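Local coordinates for Serine/threonine-protein kinase Tel1 (Chaetomium thermophilum, PDB 6SKY) that probably senses DNA damage and activates checkpoint signalling by phosphorylating serine and threonine residues of target proteins with ATP, at residues L2376-Y2381 against N2412-K2417; L2383-A2386 against H2391-D2394; R2397-W2402 against R2425-L2430; N2432-R2437 against K2447-L2452; E2623-A2628 against Q2836-S2841. All coordinates share one frame; numbering follows the deposited sequence.

Contact 1 (L2376-Y2381 against N2412-K2417); sequences LCIENY and NEVVKK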
# COMPACT_ATOMS: atom_id res chain seq x y z
N LEU A 2376 4.96 -15.80 33.90
CA LEU A 2376 5.93 -14.92 33.26
C LEU A 2376 5.30 -13.61 32.83
O LEU A 2376 5.92 -12.54 32.94
CB LEU A 2376 6.56 -15.62 32.06
CG LEU A 2376 7.42 -16.83 32.38
CD1 LEU A 2376 7.88 -17.46 31.10
CD2 LEU A 2376 8.59 -16.40 33.21
N CYS A 2377 4.06 -13.65 32.36
CA CYS A 2377 3.38 -12.44 31.92
C CYS A 2377 3.19 -11.47 33.07
O CYS A 2377 3.54 -10.29 32.96
CB CYS A 2377 2.03 -12.81 31.29
SG CYS A 2377 1.19 -11.48 30.45
N ILE A 2378 2.65 -11.95 34.19
CA ILE A 2378 2.40 -11.05 35.31
C ILE A 2378 3.71 -10.51 35.87
O ILE A 2378 3.84 -9.31 36.14
CB ILE A 2378 1.56 -11.75 36.38
CG1 ILE A 2378 0.09 -11.75 35.98
CG2 ILE A 2378 1.71 -11.07 37.71
CD1 ILE A 2378 -0.79 -12.41 36.96
N GLU A 2379 4.69 -11.39 36.05
CA GLU A 2379 5.96 -10.96 36.63
C GLU A 2379 6.64 -9.91 35.77
O GLU A 2379 7.15 -8.92 36.29
CB GLU A 2379 6.87 -12.16 36.82
CG GLU A 2379 8.30 -11.81 37.07
CD GLU A 2379 9.16 -13.03 37.20
OE1 GLU A 2379 8.61 -14.15 37.23
OE2 GLU A 2379 10.40 -12.88 37.27
N ASN A 2380 6.65 -10.10 34.45
CA ASN A 2380 7.34 -9.14 33.60
C ASN A 2380 6.56 -7.85 33.41
O ASN A 2380 7.17 -6.81 33.23
CB ASN A 2380 7.66 -9.77 32.25
CG ASN A 2380 8.73 -10.81 32.34
OD1 ASN A 2380 9.84 -10.55 32.77
ND2 ASN A 2380 8.40 -12.02 31.94
N TYR A 2381 5.23 -7.88 33.48
CA TYR A 2381 4.49 -6.62 33.51
C TYR A 2381 4.86 -5.81 34.74
O TYR A 2381 5.12 -4.60 34.66
CB TYR A 2381 2.99 -6.87 33.49
CG TYR A 2381 2.40 -6.92 32.11
CD1 TYR A 2381 2.79 -6.02 31.15
CD2 TYR A 2381 1.48 -7.88 31.76
CE1 TYR A 2381 2.27 -6.06 29.90
CE2 TYR A 2381 0.96 -7.93 30.51
CZ TYR A 2381 1.36 -7.02 29.58
OH TYR A 2381 0.84 -7.07 28.32
N ASN A 2412 -1.64 -14.81 42.30
CA ASN A 2412 -1.56 -14.04 43.53
C ASN A 2412 -0.20 -14.18 44.19
O ASN A 2412 0.28 -13.22 44.80
CB ASN A 2412 -2.68 -14.44 44.48
CG ASN A 2412 -4.04 -14.12 43.91
OD1 ASN A 2412 -4.21 -13.12 43.23
ND2 ASN A 2412 -5.00 -14.98 44.19
N GLU A 2413 0.46 -15.33 44.07
CA GLU A 2413 1.80 -15.44 44.61
C GLU A 2413 2.79 -14.57 43.85
O GLU A 2413 3.62 -13.88 44.46
CB GLU A 2413 2.27 -16.89 44.60
CG GLU A 2413 1.46 -17.81 45.49
CD GLU A 2413 1.33 -17.30 46.91
OE1 GLU A 2413 2.30 -16.71 47.42
OE2 GLU A 2413 0.26 -17.50 47.51
N VAL A 2414 2.71 -14.56 42.52
CA VAL A 2414 3.61 -13.72 41.75
C VAL A 2414 3.37 -12.24 42.06
O VAL A 2414 4.32 -11.46 42.23
CB VAL A 2414 3.47 -14.00 40.25
CG1 VAL A 2414 4.39 -13.12 39.47
CG2 VAL A 2414 3.77 -15.44 39.97
N VAL A 2415 2.10 -11.85 42.15
CA VAL A 2415 1.79 -10.46 42.45
C VAL A 2415 2.27 -10.09 43.83
O VAL A 2415 2.84 -9.01 44.04
CB VAL A 2415 0.28 -10.21 42.29
CG1 VAL A 2415 -0.06 -8.85 42.83
CG2 VAL A 2415 -0.11 -10.30 40.85
N LYS A 2416 2.05 -10.97 44.81
CA LYS A 2416 2.54 -10.71 46.15
C LYS A 2416 4.04 -10.49 46.15
O LYS A 2416 4.56 -9.63 46.87
CB LYS A 2416 2.19 -11.87 47.07
CG LYS A 2416 2.86 -11.78 48.42
CD LYS A 2416 2.62 -13.01 49.25
CE LYS A 2416 3.36 -12.92 50.56
NZ LYS A 2416 3.13 -14.12 51.40
N LYS A 2417 4.76 -11.25 45.33
CA LYS A 2417 6.21 -11.15 45.33
C LYS A 2417 6.68 -9.84 44.71
O LYS A 2417 7.66 -9.25 45.18
CB LYS A 2417 6.81 -12.34 44.62
CG LYS A 2417 8.29 -12.49 44.81
CD LYS A 2417 8.79 -13.73 44.13
CE LYS A 2417 10.30 -13.79 44.15
NZ LYS A 2417 10.79 -14.97 43.39

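Contact 2 (L2383-A2386 against H2391-D2394); sequences LSLA and HDND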
# COMPACT_ATOMS: atom_id res chain seq x y z
N LEU A 2383 7.62 -6.02 36.55
CA LEU A 2383 9.00 -5.56 36.46
C LEU A 2383 9.14 -4.41 35.47
O LEU A 2383 9.93 -3.50 35.69
CB LEU A 2383 9.92 -6.70 36.07
CG LEU A 2383 10.18 -7.77 37.12
CD1 LEU A 2383 11.06 -8.83 36.54
CD2 LEU A 2383 10.83 -7.16 38.33
N SER A 2384 8.38 -4.44 34.38
CA SER A 2384 8.46 -3.37 33.40
C SER A 2384 7.87 -2.07 33.92
O SER A 2384 8.33 -1.00 33.55
CB SER A 2384 7.74 -3.78 32.13
OG SER A 2384 7.16 -2.66 31.52
N LEU A 2385 6.84 -2.15 34.76
CA LEU A 2385 6.29 -0.93 35.35
C LEU A 2385 7.26 -0.30 36.33
O LEU A 2385 7.31 0.93 36.46
CB LEU A 2385 4.97 -1.21 36.05
CG LEU A 2385 3.76 -1.40 35.15
CD1 LEU A 2385 2.60 -1.88 35.97
CD2 LEU A 2385 3.44 -0.10 34.48
N ALA A 2386 8.04 -1.11 37.03
CA ALA A 2386 8.95 -0.62 38.06
C ALA A 2386 10.27 -0.11 37.50
O ALA A 2386 11.06 0.43 38.27
CB ALA A 2386 9.24 -1.73 39.06
N HIS A 2391 6.53 2.54 29.10
CA HIS A 2391 5.32 1.73 28.96
C HIS A 2391 4.54 1.85 30.26
O HIS A 2391 4.86 1.19 31.25
CB HIS A 2391 5.68 0.29 28.66
CG HIS A 2391 6.80 0.14 27.67
ND1 HIS A 2391 8.11 -0.01 28.06
CD2 HIS A 2391 6.80 0.13 26.32
CE1 HIS A 2391 8.87 -0.11 26.98
NE2 HIS A 2391 8.10 -0.03 25.92
N ASP A 2392 3.51 2.69 30.26
CA ASP A 2392 2.70 2.90 31.44
C ASP A 2392 1.26 2.47 31.27
O ASP A 2392 0.52 2.45 32.26
CB ASP A 2392 2.73 4.36 31.88
CG ASP A 2392 3.91 4.67 32.76
OD1 ASP A 2392 4.67 3.73 33.07
OD2 ASP A 2392 4.08 5.84 33.16
N ASN A 2393 0.82 2.14 30.06
CA ASN A 2393 -0.45 1.46 29.91
C ASN A 2393 -0.34 -0.03 30.19
O ASN A 2393 -1.33 -0.74 30.02
CB ASN A 2393 -1.01 1.69 28.51
CG ASN A 2393 -0.97 3.14 28.12
OD1 ASN A 2393 -1.73 3.95 28.65
ND2 ASN A 2393 -0.09 3.49 27.20
N ASP A 2394 0.84 -0.50 30.58
CA ASP A 2394 0.98 -1.83 31.13
C ASP A 2394 0.33 -1.96 32.49
O ASP A 2394 0.13 -3.08 32.96
CB ASP A 2394 2.46 -2.19 31.24
CG ASP A 2394 3.10 -2.42 29.90
OD1 ASP A 2394 4.09 -3.18 29.83
OD2 ASP A 2394 2.61 -1.87 28.90

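Contact 3 (R2397-W2402 against R2425-L2430); sequences RFMALW and RKFALL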
# COMPACT_ATOMS: atom_id res chain seq x y z
N ARG A 2397 -3.25 -3.09 31.55
CA ARG A 2397 -3.24 -4.48 31.10
C ARG A 2397 -2.91 -5.43 32.24
O ARG A 2397 -3.54 -6.48 32.37
CB ARG A 2397 -2.24 -4.64 29.96
CG ARG A 2397 -2.15 -6.04 29.42
CD ARG A 2397 -3.51 -6.62 29.14
NE ARG A 2397 -3.45 -8.07 29.00
CZ ARG A 2397 -4.50 -8.87 29.05
NH1 ARG A 2397 -4.35 -10.18 28.92
NH2 ARG A 2397 -5.71 -8.37 29.24
N PHE A 2398 -1.95 -5.07 33.09
CA PHE A 2398 -1.71 -5.87 34.28
C PHE A 2398 -2.95 -5.96 35.14
O PHE A 2398 -3.24 -7.01 35.70
CB PHE A 2398 -0.56 -5.30 35.10
CG PHE A 2398 -0.57 -5.78 36.52
CD1 PHE A 2398 -0.11 -7.04 36.83
CD2 PHE A 2398 -1.06 -4.99 37.52
CE1 PHE A 2398 -0.14 -7.48 38.12
CE2 PHE A 2398 -1.09 -5.44 38.81
CZ PHE A 2398 -0.63 -6.68 39.10
N MET A 2399 -3.68 -4.86 35.29
CA MET A 2399 -4.85 -4.85 36.15
C MET A 2399 -5.94 -5.75 35.61
O MET A 2399 -6.54 -6.53 36.36
CB MET A 2399 -5.35 -3.42 36.31
CG MET A 2399 -6.30 -3.23 37.46
SD MET A 2399 -5.65 -3.99 38.96
CE MET A 2399 -4.16 -3.03 39.22
N ALA A 2400 -6.22 -5.66 34.31
CA ALA A 2400 -7.19 -6.56 33.71
C ALA A 2400 -6.78 -8.01 33.90
O ALA A 2400 -7.59 -8.86 34.32
CB ALA A 2400 -7.35 -6.24 32.23
N LEU A 2401 -5.51 -8.32 33.63
CA LEU A 2401 -5.03 -9.68 33.73
C LEU A 2401 -5.08 -10.21 35.15
O LEU A 2401 -5.34 -11.39 35.38
CB LEU A 2401 -3.61 -9.75 33.18
CG LEU A 2401 -2.95 -11.10 33.06
CD1 LEU A 2401 -3.66 -11.91 32.01
CD2 LEU A 2401 -1.53 -10.89 32.69
N TRP A 2402 -4.83 -9.35 36.14
CA TRP A 2402 -4.84 -9.79 37.52
C TRP A 2402 -6.25 -9.96 38.04
O TRP A 2402 -6.52 -10.87 38.82
CB TRP A 2402 -4.08 -8.81 38.40
CG TRP A 2402 -4.00 -9.21 39.82
CD1 TRP A 2402 -3.91 -10.47 40.31
CD2 TRP A 2402 -3.99 -8.34 40.95
NE1 TRP A 2402 -3.84 -10.44 41.68
CE2 TRP A 2402 -3.89 -9.14 42.09
CE3 TRP A 2402 -4.05 -6.95 41.11
CZ2 TRP A 2402 -3.85 -8.61 43.37
CZ3 TRP A 2402 -4.02 -6.43 42.37
CH2 TRP A 2402 -3.92 -7.26 43.49
N ARG A 2425 2.09 5.75 41.65
CA ARG A 2425 1.56 6.71 40.70
C ARG A 2425 1.15 6.06 39.39
O ARG A 2425 0.52 6.72 38.57
CB ARG A 2425 2.57 7.81 40.44
CG ARG A 2425 3.79 7.34 39.70
CD ARG A 2425 4.70 8.48 39.35
NE ARG A 2425 5.73 8.06 38.41
CZ ARG A 2425 6.90 7.56 38.76
NH1 ARG A 2425 7.77 7.21 37.83
NH2 ARG A 2425 7.21 7.40 40.03
N LYS A 2426 1.52 4.80 39.18
CA LYS A 2426 1.09 4.09 37.98
C LYS A 2426 -0.34 3.60 38.10
O LYS A 2426 -1.03 3.45 37.09
CB LYS A 2426 2.01 2.91 37.73
CG LYS A 2426 3.47 3.21 37.87
CD LYS A 2426 4.04 3.80 36.62
CE LYS A 2426 5.54 3.78 36.68
NZ LYS A 2426 6.14 4.13 35.38
N PHE A 2427 -0.81 3.36 39.32
CA PHE A 2427 -2.16 2.90 39.58
C PHE A 2427 -3.09 4.02 40.03
O PHE A 2427 -4.25 3.75 40.31
CB PHE A 2427 -2.16 1.80 40.63
CG PHE A 2427 -1.22 0.69 40.35
CD1 PHE A 2427 -1.53 -0.27 39.42
CD2 PHE A 2427 -0.03 0.60 41.03
CE1 PHE A 2427 -0.66 -1.29 39.16
CE2 PHE A 2427 0.84 -0.43 40.77
CZ PHE A 2427 0.52 -1.37 39.84
N ALA A 2428 -2.60 5.25 40.13
CA ALA A 2428 -3.36 6.29 40.79
C ALA A 2428 -4.63 6.65 40.03
O ALA A 2428 -5.62 7.04 40.65
CB ALA A 2428 -2.50 7.54 40.97
N LEU A 2429 -4.62 6.53 38.71
CA LEU A 2429 -5.78 6.85 37.90
C LEU A 2429 -6.73 5.68 37.70
O LEU A 2429 -7.73 5.83 37.00
CB LEU A 2429 -5.36 7.38 36.53
CG LEU A 2429 -4.78 8.80 36.45
CD1 LEU A 2429 -4.55 9.19 35.01
CD2 LEU A 2429 -5.70 9.79 37.13
N LEU A 2430 -6.45 4.53 38.31
CA LEU A 2430 -7.31 3.36 38.22
C LEU A 2430 -7.99 3.06 39.54
O LEU A 2430 -8.15 1.90 39.92
CB LEU A 2430 -6.53 2.13 37.78
CG LEU A 2430 -5.40 2.26 36.77
CD1 LEU A 2430 -4.85 0.88 36.49
CD2 LEU A 2430 -5.87 2.92 35.51

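Contact 4 (N2432-R2437 against K2447-L2452); sequences NQLSSR and KLLIDL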
# COMPACT_ATOMS: atom_id res chain seq x y z
N ASN A 2432 -11.11 3.89 40.28
CA ASN A 2432 -12.50 3.51 40.07
C ASN A 2432 -12.66 2.01 39.95
O ASN A 2432 -13.67 1.46 40.38
CB ASN A 2432 -13.06 4.20 38.83
CG ASN A 2432 -13.56 5.58 39.11
OD1 ASN A 2432 -14.23 5.81 40.11
ND2 ASN A 2432 -13.26 6.51 38.22
N GLN A 2433 -11.68 1.34 39.35
CA GLN A 2433 -11.71 -0.10 39.18
C GLN A 2433 -11.16 -0.84 40.38
O GLN A 2433 -11.56 -1.98 40.64
CB GLN A 2433 -10.92 -0.51 37.94
CG GLN A 2433 -11.59 -0.21 36.62
CD GLN A 2433 -11.40 1.22 36.17
OE1 GLN A 2433 -10.28 1.69 36.03
NE2 GLN A 2433 -12.50 1.91 35.91
N LEU A 2434 -10.24 -0.23 41.12
CA LEU A 2434 -9.66 -0.91 42.27
C LEU A 2434 -10.59 -0.87 43.47
O LEU A 2434 -10.77 -1.88 44.15
CB LEU A 2434 -8.32 -0.27 42.62
CG LEU A 2434 -7.18 -0.54 41.65
CD1 LEU A 2434 -5.98 0.26 42.03
CD2 LEU A 2434 -6.86 -2.01 41.64
N SER A 2435 -11.18 0.28 43.75
CA SER A 2435 -12.08 0.43 44.88
C SER A 2435 -13.44 -0.20 44.63
O SER A 2435 -14.27 -0.21 45.54
CB SER A 2435 -12.24 1.90 45.23
OG SER A 2435 -12.82 2.62 44.16
N SER A 2436 -13.69 -0.70 43.43
CA SER A 2436 -14.93 -1.40 43.15
C SER A 2436 -14.85 -2.88 43.43
O SER A 2436 -15.88 -3.54 43.50
CB SER A 2436 -15.33 -1.17 41.69
OG SER A 2436 -16.15 -2.22 41.21
N ARG A 2437 -13.64 -3.42 43.58
CA ARG A 2437 -13.43 -4.83 43.85
C ARG A 2437 -13.09 -5.10 45.30
O ARG A 2437 -12.74 -6.23 45.65
CB ARG A 2437 -12.33 -5.38 42.95
CG ARG A 2437 -12.61 -5.26 41.49
CD ARG A 2437 -13.67 -6.25 41.07
NE ARG A 2437 -13.30 -7.61 41.47
CZ ARG A 2437 -12.87 -8.54 40.63
NH1 ARG A 2437 -12.76 -8.28 39.34
NH2 ARG A 2437 -12.56 -9.74 41.09
N LYS A 2447 -6.06 -9.24 50.52
CA LYS A 2447 -4.98 -8.67 51.32
C LYS A 2447 -3.99 -7.90 50.46
O LYS A 2447 -3.32 -6.99 50.96
CB LYS A 2447 -4.27 -9.76 52.10
CG LYS A 2447 -5.13 -10.36 53.18
CD LYS A 2447 -4.36 -11.37 53.99
CE LYS A 2447 -5.12 -11.74 55.25
NZ LYS A 2447 -4.31 -12.60 56.15
N LEU A 2448 -3.89 -8.23 49.17
CA LEU A 2448 -3.06 -7.45 48.27
C LEU A 2448 -3.79 -6.22 47.76
O LEU A 2448 -3.21 -5.14 47.66
CB LEU A 2448 -2.60 -8.31 47.10
CG LEU A 2448 -1.74 -9.53 47.41
CD1 LEU A 2448 -1.66 -10.41 46.20
CD2 LEU A 2448 -0.38 -9.09 47.83
N LEU A 2449 -5.08 -6.37 47.45
CA LEU A 2449 -5.84 -5.26 46.89
C LEU A 2449 -6.05 -4.16 47.92
O LEU A 2449 -5.94 -2.97 47.59
CB LEU A 2449 -7.17 -5.77 46.37
CG LEU A 2449 -8.00 -4.80 45.55
CD1 LEU A 2449 -7.17 -4.25 44.44
CD2 LEU A 2449 -9.18 -5.51 45.00
N ILE A 2450 -6.35 -4.52 49.16
CA ILE A 2450 -6.56 -3.52 50.19
C ILE A 2450 -5.27 -2.78 50.51
O ILE A 2450 -5.26 -1.57 50.73
CB ILE A 2450 -7.18 -4.18 51.44
CG1 ILE A 2450 -8.67 -4.39 51.21
CG2 ILE A 2450 -6.93 -3.35 52.67
CD1 ILE A 2450 -9.35 -5.16 52.29
N ASP A 2451 -4.15 -3.50 50.50
CA ASP A 2451 -2.87 -2.85 50.77
C ASP A 2451 -2.48 -1.92 49.63
O ASP A 2451 -1.95 -0.83 49.87
CB ASP A 2451 -1.79 -3.91 50.99
CG ASP A 2451 -0.49 -3.32 51.47
OD1 ASP A 2451 -0.52 -2.55 52.45
OD2 ASP A 2451 0.56 -3.63 50.87
N LEU A 2452 -2.75 -2.31 48.39
CA LEU A 2452 -2.46 -1.44 47.26
C LEU A 2452 -3.32 -0.18 47.31
O LEU A 2452 -2.82 0.93 47.08
CB LEU A 2452 -2.68 -2.18 45.95
CG LEU A 2452 -2.53 -1.39 44.66
CD1 LEU A 2452 -1.09 -1.09 44.41
CD2 LEU A 2452 -3.13 -2.15 43.52

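Contact 5 (E2623-A2628 against Q2836-S2841); sequences EQVFAA and QTILDS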
# COMPACT_ATOMS: atom_id res chain seq x y z
N GLU A 2623 -16.16 9.91 31.26
CA GLU A 2623 -15.18 10.97 31.10
C GLU A 2623 -13.76 10.41 31.17
O GLU A 2623 -12.89 10.80 30.40
CB GLU A 2623 -15.40 12.05 32.14
CG GLU A 2623 -14.41 13.19 32.10
CD GLU A 2623 -14.46 13.96 30.81
OE1 GLU A 2623 -15.57 14.18 30.29
OE2 GLU A 2623 -13.40 14.35 30.30
N GLN A 2624 -13.54 9.45 32.08
CA GLN A 2624 -12.22 8.84 32.18
C GLN A 2624 -11.87 8.02 30.93
O GLN A 2624 -10.74 8.07 30.45
CB GLN A 2624 -12.16 7.96 33.42
CG GLN A 2624 -10.87 7.24 33.61
CD GLN A 2624 -11.03 6.04 34.50
OE1 GLN A 2624 -10.05 5.46 34.96
NE2 GLN A 2624 -12.26 5.65 34.74
N VAL A 2625 -12.84 7.29 30.40
CA VAL A 2625 -12.61 6.49 29.19
C VAL A 2625 -12.27 7.39 28.01
O VAL A 2625 -11.34 7.12 27.24
CB VAL A 2625 -13.83 5.61 28.90
CG1 VAL A 2625 -13.83 5.16 27.47
CG2 VAL A 2625 -13.83 4.42 29.82
N PHE A 2626 -13.04 8.47 27.84
CA PHE A 2626 -12.79 9.40 26.74
C PHE A 2626 -11.43 10.07 26.88
O PHE A 2626 -10.73 10.27 25.89
CB PHE A 2626 -13.90 10.44 26.68
CG PHE A 2626 -15.07 10.01 25.86
CD1 PHE A 2626 -16.07 9.23 26.40
CD2 PHE A 2626 -15.19 10.40 24.55
CE1 PHE A 2626 -17.15 8.85 25.66
CE2 PHE A 2626 -16.27 10.02 23.80
CZ PHE A 2626 -17.25 9.24 24.35
N ALA A 2627 -11.03 10.42 28.10
CA ALA A 2627 -9.72 11.02 28.29
C ALA A 2627 -8.61 10.03 27.94
O ALA A 2627 -7.59 10.42 27.36
CB ALA A 2627 -9.57 11.51 29.72
N ALA A 2628 -8.79 8.75 28.26
CA ALA A 2628 -7.77 7.76 27.93
C ALA A 2628 -7.63 7.57 26.43
O ALA A 2628 -6.51 7.50 25.90
CB ALA A 2628 -8.09 6.44 28.61
N GLN A 2836 -9.27 -1.76 23.14
CA GLN A 2836 -9.76 -3.01 23.70
C GLN A 2836 -9.32 -3.17 25.15
O GLN A 2836 -10.09 -3.63 25.99
CB GLN A 2836 -9.26 -4.18 22.85
CG GLN A 2836 -9.68 -5.55 23.34
CD GLN A 2836 -11.14 -5.83 23.09
OE1 GLN A 2836 -11.78 -5.19 22.25
NE2 GLN A 2836 -11.69 -6.79 23.82
N THR A 2837 -8.07 -2.80 25.45
CA THR A 2837 -7.58 -2.87 26.82
C THR A 2837 -8.35 -1.94 27.75
O THR A 2837 -8.69 -2.32 28.88
CB THR A 2837 -6.10 -2.50 26.85
OG1 THR A 2837 -5.37 -3.44 26.06
CG2 THR A 2837 -5.58 -2.54 28.25
N ILE A 2838 -8.64 -0.72 27.30
CA ILE A 2838 -9.40 0.22 28.11
C ILE A 2838 -10.81 -0.31 28.38
O ILE A 2838 -11.29 -0.31 29.51
CB ILE A 2838 -9.44 1.60 27.44
CG1 ILE A 2838 -8.04 2.18 27.36
CG2 ILE A 2838 -10.33 2.53 28.19
CD1 ILE A 2838 -7.97 3.42 26.54
N LEU A 2839 -11.48 -0.80 27.33
CA LEU A 2839 -12.83 -1.31 27.55
C LEU A 2839 -12.83 -2.59 28.37
O LEU A 2839 -13.79 -2.87 29.09
CB LEU A 2839 -13.52 -1.54 26.21
CG LEU A 2839 -13.68 -0.34 25.29
CD1 LEU A 2839 -14.55 -0.72 24.13
CD2 LEU A 2839 -14.27 0.83 26.02
N ASP A 2840 -11.76 -3.38 28.29
CA ASP A 2840 -11.66 -4.57 29.14
C ASP A 2840 -11.50 -4.18 30.60
O ASP A 2840 -12.12 -4.79 31.47
CB ASP A 2840 -10.49 -5.44 28.69
CG ASP A 2840 -10.85 -6.32 27.52
OD1 ASP A 2840 -12.05 -6.41 27.19
OD2 ASP A 2840 -9.93 -6.92 26.92
N SER A 2841 -10.67 -3.18 30.88
CA SER A 2841 -10.62 -2.66 32.24
C SER A 2841 -11.99 -2.19 32.69
O SER A 2841 -12.33 -2.29 33.87
CB SER A 2841 -9.63 -1.51 32.33
OG SER A 2841 -10.25 -0.29 31.96

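Contact 1 (L2376-Y2381 against N2412-K2417)
In the FAT region, an alpha-solenoid, Ile-2378 of the long helix 2348-2387 meets Val-2414 and Val-2415 of the short helix 2409-2418. The two segments run nearly parallel, at 16°, with their axes 9.3 Å apart at the closest point, and they touch through very few atoms. The branch methyl CG2 of Ile-2378 is central to the contact. It lies 3.7 Å from CG2 of Val-2415 and 3.8 Å from CG1 of Val-2414, so that two successive valines share one methyl partner. They present different branches: Val-2414 extends the methyl lying anti to its own N (chi1 179°), whereas Val-2415 offers the one beside its N. CG1 of Val-2414 also reaches CB of Glu-2379, at 3.8 Å. Beyond that carbon the glutamate chain is extended, and its OE2 remains 6.5 Å from NZ of Lys-2417, too far for a salt bridge, though a weak long-range attraction is likely. The contact is thus entirely apolar and only partly buried. Helix 2394-2404 packs Leu-2401 on Cys-2377 and Ile-2378, and Phe-2398 and Trp-2402 on Val-2415. Helix 2286-2303 covers Leu-2376 and Asn-2380, while helix 2444-2459 receives Asn-2412 and Lys-2416.

Contact 2 (L2383-A2386 against H2391-D2394)
Leu-2385 turns CG anti to its carbonyl carbon (chi1 -76°) and extends beyond it (chi2 171°), while Asp-2394 makes the same first turn (chi1 -71°); together these torsions bring the leucine fork against the aspartate's CB. CD2 of Leu-2385 lies 4.0 Å from CB of Asp-2394 and 3.8 Å from the carbonyl O of His-2391, with the side chains of Leu-2385 and Asp-2394 crossing at a slant. The other methyl, CD1, comes within 4.1 Å of the backbone O of Asp-2394, so the fork covers main chain as well as side chain. From the preceding residue, OG of Ser-2384 stands 3.5 Å from OD1 of Asp-2394, close but not bonded; that carboxylate oxygen is instead hydrogen-bonded to ND1 of His-2293 on helix 2286-2303. The ring of His-2391 stacks on that same histidine. Were an alanine here in place of Leu-2385, CB of Asp-2394 and the carbonyl of His-2391 would probably lose their apolar cover, leaving the loop less firmly seated on the helix. Such a short connection, folded back over the last turns of helix 2348-2387 before helix 2394-2404 begins, is the tight link between successive helices common in alpha-solenoid folds such as the FAT region.

Contact 3 (R2397-W2402 against R2425-L2430)
NZ of Lys-2426 makes a salt bridge with OD1 of Asp-2392, and is also approached weakly by the O of Ser-2388 and a carboxylate oxygen of Asp-2389. The ammonium thus ties the 2425-2430 segment to the turn after helix 2348-2387, where the gathered acidic groups would tend to stabilise its charge. The contact with helix 2394-2404 itself, within the FAT region, is apolar and buried. Met-2399 is bent at chi2 (48°) and again at chi3 (63°), a shape that brings its terminal CE to 3.8 Å from CD1 of Phe-2427. CD2 of Phe-2398 comes to 4.1 Å from CE1 of Phe-2427, at the edge of that ring and near its plane. A face of the Phe-2398 ring is covered toward its rim by CB of Trp-2402. CB of Met-2399 meets CD1 of Leu-2430 at 4.3 Å. A type I beta turn, closed by a 3.1 Å bond from N of Leu-2430 to O of Phe-2427, brings both residues to the same helix, and Leu-2430 holds the N-cap position of helix 2431-2434. Around them, Phe-2427 packs also on Leu-2452 and Ile-2456 of helix 2444-2459, while Phe-2398 touches Leu-2382 of helix 2348-2387.

Contact 4 (N2432-R2437 against K2447-L2452)
Leu-2434 and Leu-2449 face each other within the FAT region with their CA atoms 7.4 Å apart, the former opening a type I beta turn that runs to Arg-2437, the latter on helix 2444-2459. The fork of Leu-2434 divides its work. CD2 meets CD1 of Leu-2449 at 3.6 Å, while CD1 lies 4.0 Å from CD2 of Leu-2452, the side chains of Leu-2434 and Leu-2452 crossing at about a right angle. Leu-2449 and Leu-2452, three residues apart on their helix, both carry CG anti to the backbone N (chi1 -170° and 175°), which puts two leucine forks beside a single one. The second methyl of Leu-2449, CD2, turns to the end of the beta turn, 3.8 Å from CB of Arg-2437 and 3.7 Å from its carbonyl O. Beyond CB the arginine chain bends away from this contact. OG of Ser-2436 bonds to OD1 of Asp-2845 and N of Thr-2846, a link to the kinase part of the chain, and OG of Ser-2435 to O of Met-2431. Chemically, the contact rests on dispersion and on the burial of leucine methyls; the two serines of the turn bond elsewhere, so the fit probably depends on the shapes of the leucines more than on charge.

Contact 5 (E2623-A2628 against Q2836-S2841)
Ile-2838 points at Ala-2628 and Val-2625, joining two helices of the PI3/PI4-kinase fold that lie more than two hundred residues apart in sequence. Along the chain, helix 2616-2632 follows strand 2604-2611 and precedes strand 2651-2655, both in the N-lobe sheet, and probably corresponds to helix C of other kinases; helix 2832-2843 belongs to the C-terminal part of the domain. The isoleucine serves both partners with different branches. Its long arm, with CG1 anti to the carbonyl carbon (chi1 -64°) and CD1 carried straight on, reaches the methyl of Ala-2628, the two carbons CD1 and CB meeting end to end at 3.7 Å. Its short branch, CG2, lies anti to the backbone N and looks toward CG2 of Val-2625 in a looser touch of 4.3 Å. Ala-2628 and Val-2625 stand three residues apart, almost one turn, and so line the same side of their helix. Since alanine has no more than CB to offer, the isoleucine supplies the reach. Other helices close in: Leu-2396 of helix 2394-2404, in the FAT region, also packs on Ile-2838, and Leu-2839 next along turns to Ile-2903 and Val-2906 of helix 2898-2908. One polar group of this helix is satisfied within it: OG of Ser-2841 donates to the carbonyl O of Ile-2838 at 2.7 Å, with a C=O...OG angle of 134° and OG tilted 17° from the carbonyl plane.

Overall arrangement
The five contacts show how neighbouring contacts, mostly apolar, link the last helices of the FAT region to one another and to the kinase domain. Contact 2 is nested within the loop closed by contact 1, and contact 3 occupies the middle, its centre about 9 Å from that of contact 2, 10 Å from contact 4 and 12 Å from contact 5. NE1 of Trp-2402 joins contact 3 to contact 1 by a probable hydrogen bond of 3.1 Å to OD1 of Asn-2412. Contacts 3 and 4 both touch contact 5, contact 4 doing so through CG of Gln-2433, 3.5 Å from O of Ser-2841. Contacts 1 and 5, about 23 Å apart between centres, do not touch. All five lie away from the nucleotide pocket and magnesium site.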